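Local coordinates for macro domain-containing protein (Thermosipho africanus, PDB 7OMU) that joins a DarT-family domain to a macro domain in one chain and binds adenosine-5-diphosphoribose in the macro-domain pocket, at residues 215-219 against 230-236; 89-95 against 212-216; 362-366 against 390-394. The protein carries 1 engineered substitution. The contacts are given in a common frame with arbitrary orientation. Residues are numbered along the deposited sequence.

Contact 1: 215-219 against 230-236. With APR (adenosine-5-diphosphoribose), chain C.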
loop_
_atom_site.group_PDB
_atom_site.type_symbol
_atom_site.label_atom_id
_atom_site.label_comp_id
_atom_site.label_asym_id
_atom_site.label_seq_id
_atom_site.Cartn_x
_atom_site.Cartn_y
_atom_site.Cartn_z
ATOM N N PHE A 215 0.564 0.112 5.241
ATOM C CA PHE A 215 0.544 1.164 4.186
ATOM C C PHE A 215 1.075 2.495 4.739
ATOM O O PHE A 215 0.676 3.572 4.236
ATOM C CB PHE A 215 -0.871 1.334 3.622
ATOM C CG PHE A 215 -1.484 0.055 3.121
ATOM C CD1 PHE A 215 -1.120 -0.471 1.891
ATOM C CD2 PHE A 215 -2.401 -0.636 3.890
ATOM C CE1 PHE A 215 -1.673 -1.657 1.437
ATOM C CE2 PHE A 215 -2.946 -1.826 3.436
ATOM C CZ PHE A 215 -2.586 -2.330 2.209
ATOM N N LEU A 216 1.952 2.436 5.746
ATOM C CA LEU A 216 2.592 3.642 6.332
ATOM C C LEU A 216 3.974 3.801 5.711
ATOM O O LEU A 216 4.576 2.828 5.261
ATOM C CB LEU A 216 2.674 3.508 7.856
ATOM C CG LEU A 216 1.346 3.575 8.607
ATOM C CD1 LEU A 216 1.549 3.323 10.094
ATOM C CD2 LEU A 216 0.657 4.910 8.379
ATOM N N PRO A 217 4.510 5.037 5.668
ATOM C CA PRO A 217 5.813 5.282 5.063
ATOM C C PRO A 217 6.936 4.564 5.821
ATOM O O PRO A 217 6.797 4.290 7.007
ATOM C CB PRO A 217 5.969 6.804 5.136
ATOM C CG PRO A 217 5.084 7.209 6.283
ATOM C CD PRO A 217 3.907 6.262 6.209
ATOM N N ASN A 218 8.011 4.276 5.092
ATOM C CA ASN A 218 9.229 3.584 5.583
ATOM C C ASN A 218 10.047 4.562 6.432
ATOM O O ASN A 218 10.794 4.107 7.316
ATOM C CB ASN A 218 10.030 3.039 4.405
ATOM C CG ASN A 218 11.310 2.369 4.838
ATOM O OD1 ASN A 218 12.350 3.022 4.908
ATOM N ND2 ASN A 218 11.238 1.081 5.136
ATOM N N ARG A 219 9.896 5.861 6.176
ATOM C CA ARG A 219 10.593 6.951 6.904
ATOM C C ARG A 219 9.939 8.286 6.541
ATOM O O ARG A 219 9.634 8.492 5.360
ATOM C CB ARG A 219 12.070 6.942 6.515
ATOM C CG ARG A 219 12.895 8.060 7.132
ATOM C CD ARG A 219 14.273 8.048 6.505
ATOM N NE ARG A 219 15.257 8.809 7.258
ATOM C CZ ARG A 219 16.475 9.102 6.812
ATOM N NH1 ARG A 219 16.860 8.687 5.614
ATOM N NH2 ARG A 219 17.303 9.812 7.561
ATOM N N VAL A 230 9.472 11.911 2.525
ATOM C CA VAL A 230 8.847 10.583 2.777
ATOM C C VAL A 230 9.508 9.535 1.877
ATOM O O VAL A 230 9.444 9.702 0.642
ATOM C CB VAL A 230 7.327 10.658 2.544
ATOM C CG1 VAL A 230 6.648 9.335 2.846
ATOM C CG2 VAL A 230 6.674 11.786 3.334
ATOM N N GLU A 231 10.140 8.521 2.476
ATOM C CA GLU A 231 10.407 7.216 1.823
ATOM C C GLU A 231 9.108 6.408 1.895
ATOM O O GLU A 231 8.695 6.069 3.015
ATOM C CB GLU A 231 11.533 6.446 2.514
ATOM C CG GLU A 231 12.931 6.951 2.215
ATOM C CD GLU A 231 14.035 6.240 2.994
ATOM O OE1 GLU A 231 13.848 5.055 3.343
ATOM O OE2 GLU A 231 15.085 6.870 3.262
ATOM N N GLY A 232 8.471 6.134 0.758
ATOM C CA GLY A 232 7.227 5.345 0.719
ATOM C C GLY A 232 6.551 5.374 -0.641
ATOM O O GLY A 232 7.205 5.782 -1.627
ATOM N N ASP A 233 5.286 4.945 -0.670
ATOM C CA ASP A 233 4.417 4.878 -1.873
ATOM C C ASP A 233 3.469 6.078 -1.862
ATOM O O ASP A 233 2.636 6.162 -0.953
ATOM C CB ASP A 233 3.635 3.566 -1.905
ATOM C CG ASP A 233 3.061 3.238 -3.269
ATOM O OD1 ASP A 233 2.957 4.161 -4.099
ATOM O OD2 ASP A 233 2.719 2.053 -3.484
ATOM N N MET A 234 3.613 6.971 -2.841
ATOM C CA MET A 234 2.816 8.216 -2.990
ATOM C C MET A 234 1.319 7.882 -3.028
ATOM O O MET A 234 0.532 8.637 -2.427
ATOM C CB MET A 234 3.206 8.933 -4.286
ATOM C CG MET A 234 2.522 10.268 -4.471
ATOM S SD MET A 234 3.190 11.173 -5.878
ATOM C CE MET A 234 2.657 10.114 -7.220
ATOM N N PHE A 235 0.943 6.793 -3.706
ATOM C CA PHE A 235 -0.468 6.456 -4.033
ATOM C C PHE A 235 -1.184 5.928 -2.784
ATOM O O PHE A 235 -2.433 5.957 -2.751
ATOM C CB PHE A 235 -0.515 5.498 -5.223
ATOM C CG PHE A 235 0.135 6.062 -6.460
ATOM C CD1 PHE A 235 -0.461 7.098 -7.159
ATOM C CD2 PHE A 235 1.360 5.591 -6.900
ATOM C CE1 PHE A 235 0.146 7.639 -8.285
ATOM C CE2 PHE A 235 1.961 6.123 -8.030
ATOM C CZ PHE A 235 1.354 7.146 -8.721
ATOM N N PHE A 236 -0.421 5.489 -1.780
ATOM C CA PHE A 236 -0.936 5.053 -0.454
ATOM C C PHE A 236 -0.739 6.166 0.582
ATOM O O PHE A 236 -1.158 5.972 1.736
ATOM C CB PHE A 236 -0.289 3.733 -0.024
ATOM C CG PHE A 236 -0.828 2.531 -0.756
ATOM C CD1 PHE A 236 -2.121 2.095 -0.531
ATOM C CD2 PHE A 236 -0.055 1.849 -1.680
ATOM C CE1 PHE A 236 -2.627 0.998 -1.210
ATOM C CE2 PHE A 236 -0.559 0.752 -2.358
ATOM C CZ PHE A 236 -1.846 0.332 -2.124
HETATM N N1 APR C . 6.166 6.796 -4.594
HETATM C C2 APR C . 7.140 7.713 -4.518
HETATM N N3 APR C . 8.126 7.972 -5.375
HETATM C C4 APR C . 8.056 7.149 -6.435
HETATM C C5 APR C . 7.122 6.158 -6.655
HETATM C C6 APR C . 6.126 5.980 -5.674
HETATM N N6 APR C . 5.162 5.066 -5.751
HETATM N N7 APR C . 7.376 5.519 -7.864
HETATM C C8 APR C . 8.439 6.123 -8.344
HETATM N N9 APR C . 8.899 7.123 -7.513
HETATM C "C1'" APR C . 10.052 8.004 -7.716
HETATM C "C2'" APR C . 11.189 7.372 -8.516
HETATM O "O2'" APR C . 12.133 6.763 -7.661
HETATM C "C3'" APR C . 11.781 8.556 -9.295
HETATM O "O3'" APR C . 13.049 8.924 -8.770
HETATM O "O4'" APR C . 9.621 9.121 -8.454
HETATM C "C4'" APR C . 10.755 9.693 -9.150
HETATM C "C5'" APR C . 10.284 10.333 -10.438
HETATM O "O5'" APR C . 9.623 9.344 -11.285
HETATM P PA APR C . 9.766 9.366 -12.892
HETATM O O1A APR C . 8.494 8.880 -13.507
HETATM O O2A APR C . 11.029 8.674 -13.290
HETATM O O3A APR C . 9.908 10.938 -13.207
HETATM P PB APR C . 10.872 11.826 -14.140
HETATM O O1B APR C . 12.286 11.541 -13.757
HETATM O O2B APR C . 10.410 13.246 -14.094
HETATM O O5D APR C . 10.575 11.211 -15.599
HETATM C C5D APR C . 9.435 11.685 -16.372
HETATM O O4D APR C . 8.992 9.502 -17.303
HETATM O O1D APR C . 7.167 9.336 -15.906
HETATM C C1D APR C . 7.568 9.356 -17.226
HETATM O O2D APR C . 5.946 10.272 -18.874
HETATM C C2D APR C . 6.965 10.577 -17.940
HETATM O O3D APR C . 8.423 10.797 -19.900
HETATM C C3D APR C . 8.162 11.272 -18.586
HETATM C C4D APR C . 9.297 10.871 -17.638
#
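Glu231 O serves two donors at once: it accepts from Asn218 N at 2.8 Å and, weakly, from Arg219 N at 3.4 Å. In return Glu231 N donates to Arg219 O (2.9 Å), an oxygen that Val230 CA also approaches, at 3.4 Å, in a CA-H...O contact. Asn218 and Arg219 thus both face Glu231 as a classic beta bulge where the antiparallel strands 219-222 and 227-231 meet at the margin of the macro-domain sheet. Arg219 and Glu231 point to the same face, and Arg219 NH1 forms a long salt bridge with Glu231 OE2 (3.5 Å), while Arg219 NH2 pairs more strongly with Asp395. Beyond the strand, Asp233 OD1 accepts from APR N6 (2.9 Å) and Met234 N donates to APR N1 (3.1 Å), so the backbone and an acidic side chain read the adenine edge; Asp233 OD2 is held by Arg259. Pro217 CB packs on Val230 CG1 at 3.5 Å, and the Phe215 and Phe236 rings form an offset stack, centroids 4.9 Å apart.

Contact 2: 89-95 against 212-216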
loop_
_atom_site.group_PDB
_atom_site.type_symbol
_atom_site.label_atom_id
_atom_site.label_comp_id
_atom_site.label_asym_id
_atom_site.label_seq_id
_atom_site.Cartn_x
_atom_site.Cartn_y
_atom_site.Cartn_z
ATOM N N PRO A 89 0.086 -9.973 3.220
ATOM C CA PRO A 89 -0.896 -9.321 4.091
ATOM C C PRO A 89 -1.177 -7.850 3.738
ATOM O O PRO A 89 -2.246 -7.372 4.088
ATOM C CB PRO A 89 -0.245 -9.408 5.479
ATOM C CG PRO A 89 1.239 -9.378 5.184
ATOM C CD PRO A 89 1.408 -10.090 3.856
ATOM N N ARG A 90 -0.226 -7.168 3.084
ATOM C CA ARG A 90 -0.382 -5.767 2.610
ATOM C C ARG A 90 -1.256 -5.792 1.354
ATOM O O ARG A 90 -0.704 -5.619 0.246
ATOM C CB ARG A 90 0.994 -5.148 2.354
ATOM C CG ARG A 90 0.980 -3.645 2.123
ATOM C CD ARG A 90 2.390 -3.132 1.888
ATOM N NE ARG A 90 2.447 -1.715 1.553
ATOM C CZ ARG A 90 2.143 -1.199 0.358
ATOM N NH1 ARG A 90 1.738 -1.982 -0.633
ATOM N NH2 ARG A 90 2.238 0.106 0.159
ATOM N N ASN A 91 -2.570 -5.979 1.545
ATOM C CA ASN A 91 -3.547 -6.385 0.499
ATOM C C ASN A 91 -4.888 -5.684 0.732
ATOM O O ASN A 91 -5.093 -5.068 1.774
ATOM C CB ASN A 91 -3.682 -7.910 0.488
ATOM C CG ASN A 91 -4.312 -8.460 1.751
ATOM O OD1 ASN A 91 -5.304 -7.930 2.247
ATOM N ND2 ASN A 91 -3.748 -9.534 2.274
ATOM N N PRO A 92 -5.847 -5.762 -0.225
ATOM C CA PRO A 92 -7.167 -5.138 -0.075
ATOM C C PRO A 92 -7.923 -5.350 1.245
ATOM O O PRO A 92 -8.677 -4.472 1.611
ATOM C CB PRO A 92 -7.970 -5.821 -1.192
ATOM C CG PRO A 92 -6.958 -6.027 -2.279
ATOM C CD PRO A 92 -5.694 -6.404 -1.541
ATOM N N MET A 93 -7.751 -6.505 1.892
ATOM C CA MET A 93 -8.444 -6.835 3.163
ATOM C C MET A 93 -7.909 -5.911 4.258
ATOM O O MET A 93 -8.726 -5.218 4.901
ATOM C CB MET A 93 -8.231 -8.294 3.579
ATOM C CG MET A 93 -9.004 -8.680 4.833
ATOM S SD MET A 93 -10.769 -8.291 4.673
ATOM C CE MET A 93 -11.388 -9.863 4.071
ATOM N N LEU A 94 -6.587 -5.890 4.449
ATOM C CA LEU A 94 -5.921 -5.013 5.448
ATOM C C LEU A 94 -6.298 -3.554 5.168
ATOM O O LEU A 94 -6.614 -2.825 6.129
ATOM C CB LEU A 94 -4.405 -5.209 5.388
ATOM C CG LEU A 94 -3.612 -4.444 6.445
ATOM C CD1 LEU A 94 -4.146 -4.704 7.847
ATOM C CD2 LEU A 94 -2.148 -4.816 6.378
ATOM N N TYR A 95 -6.297 -3.156 3.896
ATOM C CA TYR A 95 -6.683 -1.794 3.455
ATOM C C TYR A 95 -8.147 -1.529 3.819
ATOM O O TYR A 95 -8.440 -0.413 4.281
ATOM C CB TYR A 95 -6.473 -1.606 1.954
ATOM C CG TYR A 95 -6.449 -0.156 1.555
ATOM C CD1 TYR A 95 -5.283 0.582 1.655
ATOM C CD2 TYR A 95 -7.598 0.494 1.132
ATOM C CE1 TYR A 95 -5.249 1.922 1.304
ATOM C CE2 TYR A 95 -7.583 1.833 0.784
ATOM C CZ TYR A 95 -6.402 2.548 0.868
ATOM O OH TYR A 95 -6.370 3.869 0.531
ATOM N N THR A 212 5.321 -0.420 7.173
ATOM C CA THR A 212 5.118 -0.681 5.721
ATOM C C THR A 212 4.013 -1.729 5.528
ATOM O O THR A 212 3.313 -1.658 4.501
ATOM C CB THR A 212 6.423 -1.078 5.019
ATOM O OG1 THR A 212 6.793 -2.401 5.407
ATOM C CG2 THR A 212 7.552 -0.118 5.314
ATOM N N PHE A 213 3.843 -2.646 6.486
ATOM C CA PHE A 213 2.772 -3.676 6.476
ATOM C C PHE A 213 1.397 -3.005 6.520
ATOM O O PHE A 213 0.436 -3.633 6.071
ATOM C CB PHE A 213 2.903 -4.637 7.659
ATOM C CG PHE A 213 3.914 -5.738 7.479
ATOM C CD1 PHE A 213 5.251 -5.528 7.763
ATOM C CD2 PHE A 213 3.526 -6.992 7.045
ATOM C CE1 PHE A 213 6.179 -6.544 7.601
ATOM C CE2 PHE A 213 4.456 -8.010 6.887
ATOM C CZ PHE A 213 5.780 -7.788 7.174
ATOM N N PHE A 214 1.310 -1.777 7.040
ATOM C CA PHE A 214 0.034 -1.072 7.320
ATOM C C PHE A 214 -0.107 0.146 6.399
ATOM O O PHE A 214 -0.850 1.085 6.758
ATOM C CB PHE A 214 -0.021 -0.728 8.809
ATOM C CG PHE A 214 0.214 -1.915 9.711
ATOM C CD1 PHE A 214 -0.842 -2.726 10.106
ATOM C CD2 PHE A 214 1.489 -2.234 10.154
ATOM C CE1 PHE A 214 -0.629 -3.816 10.939
ATOM C CE2 PHE A 214 1.701 -3.326 10.984
ATOM C CZ PHE A 214 0.645 -4.121 11.367
ATOM N N PHE A 215 0.564 0.112 5.241
ATOM C CA PHE A 215 0.544 1.164 4.186
ATOM C C PHE A 215 1.075 2.495 4.739
ATOM O O PHE A 215 0.676 3.572 4.236
ATOM C CB PHE A 215 -0.871 1.334 3.622
ATOM C CG PHE A 215 -1.484 0.055 3.121
ATOM C CD1 PHE A 215 -1.120 -0.471 1.891
ATOM C CD2 PHE A 215 -2.401 -0.636 3.890
ATOM C CE1 PHE A 215 -1.673 -1.657 1.437
ATOM C CE2 PHE A 215 -2.946 -1.826 3.436
ATOM C CZ PHE A 215 -2.586 -2.330 2.209
ATOM N N LEU A 216 1.952 2.436 5.746
ATOM C CA LEU A 216 2.592 3.642 6.332
ATOM C C LEU A 216 3.974 3.801 5.711
ATOM O O LEU A 216 4.576 2.828 5.261
ATOM C CB LEU A 216 2.674 3.508 7.856
ATOM C CG LEU A 216 1.346 3.575 8.607
ATOM C CD1 LEU A 216 1.549 3.323 10.094
ATOM C CD2 LEU A 216 0.657 4.910 8.379
#
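Pro89 opens the segment with an apolar touch, its CG lying 3.8 Å from Phe213 CD2 at the edge of that ring. Arg90 follows, at the centre of an inverse gamma turn, and its extended side chain runs alongside 212-216: Arg90 CG comes within 3.4 Å of Phe215 CE1, and a face of the guanidinium covers CD1 of the same ring. Arg90 NE donates a weak hydrogen bond to Thr212 O (3.1 Å), whereas NH1 is taken up by the carbonyl of Glu155. Asn91 is the N-cap of helix 92-99; its OD1 accepts from Leu94 N at 3.3 Å and weakly from Met93 N at 2.9 Å, its ND2 donates to the carbonyl of Gln88, and its backbone N sits 3.7 Å from Phe215 CZ. Within the first turn of the helix, Leu94 places CG 4.0 Å from Phe215 CE2. Tyr95 then directs its ring edge at the face of Phe215, a T-shaped pair with centroids 5.2 Å apart and planes at 83°, while its hydroxyl reaches Asp295. An N-capped helix start of the DarT-family part thus packs on the 212-216 turn, just before the chain enters strand 219-222 of the macro-domain sheet.

Contact 3: 362-366 against 390-394. With APR (adenosine-5-diphosphoribose), chain C.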
loop_
_atom_site.group_PDB
_atom_site.type_symbol
_atom_site.label_atom_id
_atom_site.label_comp_id
_atom_site.label_asym_id
_atom_site.label_seq_id
_atom_site.Cartn_x
_atom_site.Cartn_y
_atom_site.Cartn_z
ATOM N N GLY A 362 16.978 12.295 -15.178
ATOM C CA GLY A 362 18.448 12.255 -15.049
ATOM C C GLY A 362 19.018 13.481 -14.352
ATOM O O GLY A 362 20.199 13.800 -14.605
ATOM N N LEU A 363 18.213 14.159 -13.523
ATOM C CA LEU A 363 18.649 15.277 -12.637
ATOM C C LEU A 363 18.942 14.710 -11.247
ATOM O O LEU A 363 18.474 13.593 -10.958
ATOM C CB LEU A 363 17.562 16.355 -12.559
ATOM C CG LEU A 363 17.797 17.601 -13.406
ATOM C CD1 LEU A 363 18.001 17.243 -14.869
ATOM C CD2 LEU A 363 16.636 18.570 -13.256
ATOM N N GLU A 364 19.682 15.462 -10.430
ATOM C CA GLU A 364 20.138 15.033 -9.079
ATOM C C GLU A 364 19.303 15.750 -8.013
ATOM O O GLU A 364 18.862 16.890 -8.252
ATOM C CB GLU A 364 21.629 15.314 -8.881
ATOM C CG GLU A 364 22.532 14.580 -9.858
ATOM C CD GLU A 364 22.850 13.139 -9.499
ATOM O OE1 GLU A 364 24.022 12.758 -9.647
ATOM O OE2 GLU A 364 21.926 12.401 -9.083
ATOM N N TRP A 365 19.104 15.093 -6.873
ATOM C CA TRP A 365 18.320 15.621 -5.729
ATOM C C TRP A 365 19.063 16.807 -5.113
ATOM O O TRP A 365 18.398 17.667 -4.514
ATOM C CB TRP A 365 18.064 14.524 -4.695
ATOM C CG TRP A 365 17.600 15.058 -3.379
ATOM C CD1 TRP A 365 18.373 15.372 -2.299
ATOM C CD2 TRP A 365 16.249 15.367 -3.006
ATOM N NE1 TRP A 365 17.592 15.835 -1.273
ATOM C CE2 TRP A 365 16.287 15.843 -1.679
ATOM C CE3 TRP A 365 15.016 15.280 -3.658
ATOM C CZ2 TRP A 365 15.140 16.237 -0.998
ATOM C CZ3 TRP A 365 13.879 15.653 -2.981
ATOM C CH2 TRP A 365 13.945 16.124 -1.670
ATOM N N SER A 366 20.391 16.841 -5.251
ATOM C CA SER A 366 21.260 17.949 -4.771
ATOM C C SER A 366 20.827 19.282 -5.400
ATOM O O SER A 366 21.078 20.330 -4.776
ATOM C CB SER A 366 22.703 17.644 -5.046
ATOM O OG SER A 366 22.890 17.284 -6.405
ATOM N N GLU A 390 15.084 4.576 -5.945
ATOM C CA GLU A 390 16.064 3.810 -6.759
ATOM C C GLU A 390 17.448 4.457 -6.616
ATOM O O GLU A 390 18.229 4.387 -7.585
ATOM C CB GLU A 390 15.597 3.792 -8.219
ATOM C CG GLU A 390 15.363 5.184 -8.806
ATOM C CD GLU A 390 14.696 5.233 -10.168
ATOM O OE1 GLU A 390 15.202 4.571 -11.092
ATOM O OE2 GLU A 390 13.672 5.940 -10.302
ATOM N N LYS A 391 17.747 5.074 -5.467
ATOM C CA LYS A 391 18.796 6.129 -5.383
ATOM C C LYS A 391 19.054 6.521 -3.922
ATOM O O LYS A 391 18.087 6.895 -3.233
ATOM C CB LYS A 391 18.311 7.324 -6.212
ATOM C CG LYS A 391 19.340 8.391 -6.533
ATOM C CD LYS A 391 18.779 9.433 -7.476
ATOM C CE LYS A 391 19.495 10.760 -7.380
ATOM N NZ LYS A 391 18.677 11.840 -7.976
ATOM N N ARG A 392 20.312 6.455 -3.477
ATOM C CA ARG A 392 20.721 6.780 -2.082
ATOM C C ARG A 392 21.034 8.276 -1.964
ATOM O O ARG A 392 21.934 8.743 -2.679
ATOM C CB ARG A 392 21.944 5.954 -1.666
ATOM C CG ARG A 392 21.763 4.450 -1.820
ATOM C CD ARG A 392 22.582 3.638 -0.827
ATOM N NE ARG A 392 21.814 2.535 -0.261
ATOM C CZ ARG A 392 20.781 2.665 0.577
ATOM N NH1 ARG A 392 20.364 3.863 0.954
ATOM N NH2 ARG A 392 20.162 1.588 1.034
ATOM N N ILE A 393 20.330 8.991 -1.082
ATOM C CA ILE A 393 20.578 10.429 -0.761
ATOM C C ILE A 393 21.435 10.481 0.501
ATOM O O ILE A 393 21.047 9.931 1.530
ATOM C CB ILE A 393 19.255 11.207 -0.570
ATOM C CG1 ILE A 393 18.219 10.918 -1.661
ATOM C CG2 ILE A 393 19.518 12.696 -0.447
ATOM C CD1 ILE A 393 18.724 11.119 -3.062
ATOM N N PRO A 394 22.618 11.137 0.472
ATOM C CA PRO A 394 23.374 11.405 1.695
ATOM C C PRO A 394 22.478 12.072 2.747
ATOM O O PRO A 394 21.684 12.909 2.383
ATOM C CB PRO A 394 24.488 12.360 1.241
ATOM C CG PRO A 394 24.653 12.083 -0.241
ATOM C CD PRO A 394 23.286 11.656 -0.731
HETATM N N1 APR C . 6.166 6.796 -4.594
HETATM C C2 APR C . 7.140 7.713 -4.518
HETATM N N3 APR C . 8.126 7.972 -5.375
HETATM C C4 APR C . 8.056 7.149 -6.435
HETATM C C5 APR C . 7.122 6.158 -6.655
HETATM C C6 APR C . 6.126 5.980 -5.674
HETATM N N6 APR C . 5.162 5.066 -5.751
HETATM N N7 APR C . 7.376 5.519 -7.864
HETATM C C8 APR C . 8.439 6.123 -8.344
HETATM N N9 APR C . 8.899 7.123 -7.513
HETATM C "C1'" APR C . 10.052 8.004 -7.716
HETATM C "C2'" APR C . 11.189 7.372 -8.516
HETATM O "O2'" APR C . 12.133 6.763 -7.661
HETATM C "C3'" APR C . 11.781 8.556 -9.295
HETATM O "O3'" APR C . 13.049 8.924 -8.770
HETATM O "O4'" APR C . 9.621 9.121 -8.454
HETATM C "C4'" APR C . 10.755 9.693 -9.150
HETATM C "C5'" APR C . 10.284 10.333 -10.438
HETATM O "O5'" APR C . 9.623 9.344 -11.285
HETATM P PA APR C . 9.766 9.366 -12.892
HETATM O O1A APR C . 8.494 8.880 -13.507
HETATM O O2A APR C . 11.029 8.674 -13.290
HETATM O O3A APR C . 9.908 10.938 -13.207
HETATM P PB APR C . 10.872 11.826 -14.140
HETATM O O1B APR C . 12.286 11.541 -13.757
HETATM O O2B APR C . 10.410 13.246 -14.094
HETATM O O5D APR C . 10.575 11.211 -15.599
HETATM C C5D APR C . 9.435 11.685 -16.372
HETATM O O4D APR C . 8.992 9.502 -17.303
HETATM O O1D APR C . 7.167 9.336 -15.906
HETATM C C1D APR C . 7.568 9.356 -17.226
HETATM O O2D APR C . 5.946 10.272 -18.874
HETATM C C2D APR C . 6.965 10.577 -17.940
HETATM O O3D APR C . 8.423 10.797 -19.900
HETATM C C3D APR C . 8.162 11.272 -18.586
HETATM C C4D APR C . 9.297 10.871 -17.638
#
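Two loops of the macro-domain pocket meet here beside the bound adenosine-5-diphosphoribose: one leads into helix 365-376, the other follows strand 383-386, in keeping with the alternating strands and helices of the macro fold. Glu390 supplies the direct ligand contact, its OE2 accepting from APR O2' at 3.2 Å and weakly from APR O3' at 3.4 Å, so a single carboxylate oxygen receives both hydroxyls of the adenosine ribose. The next residue turns to the protein instead. Lys391, with all its chi angles near t, stretches across the gap between the loops until its ammonium lies near the start of the helix. There NZ donates a weak hydrogen bond to Leu363 O (3.5 Å) and forms a long salt bridge with Glu364 OE2, also at 3.5 Å; Cys358 O provides a further weak acceptor. Glu364 occupies the N-cap position, and its end bends back toward the lysine, bringing OE2 within 3.4 Å of Lys391 CE. Farther along, apolar packing takes over. Trp365, whose indole NE1 is hydrogen-bonded to the carbonyl of Gln397, points toward the opposing loop, and its CD1 rests 3.4 Å from Ile393 CG2.

Contact 2 brings together 89-95 and the 212-216 segment, and contact 1 begins on that same segment, the two sharing Phe215 and Leu216. Their centres are about 12 Å apart and they touch, Phe236 packing against Arg90 and Tyr95, so the DarT-family part packs against the turn that follows strand 227-231 of the macro-domain sheet. Contact 3 comes later in the chain, its centre about 18 Å from that of contact 1 and about 28 Å from that of contact 2, and it touches neither. Contacts 1 and 3 nevertheless share APR: 230-236 holds the adenine and 390-394 the adjoining ribose, which places the ligand pocket close to the domain junction.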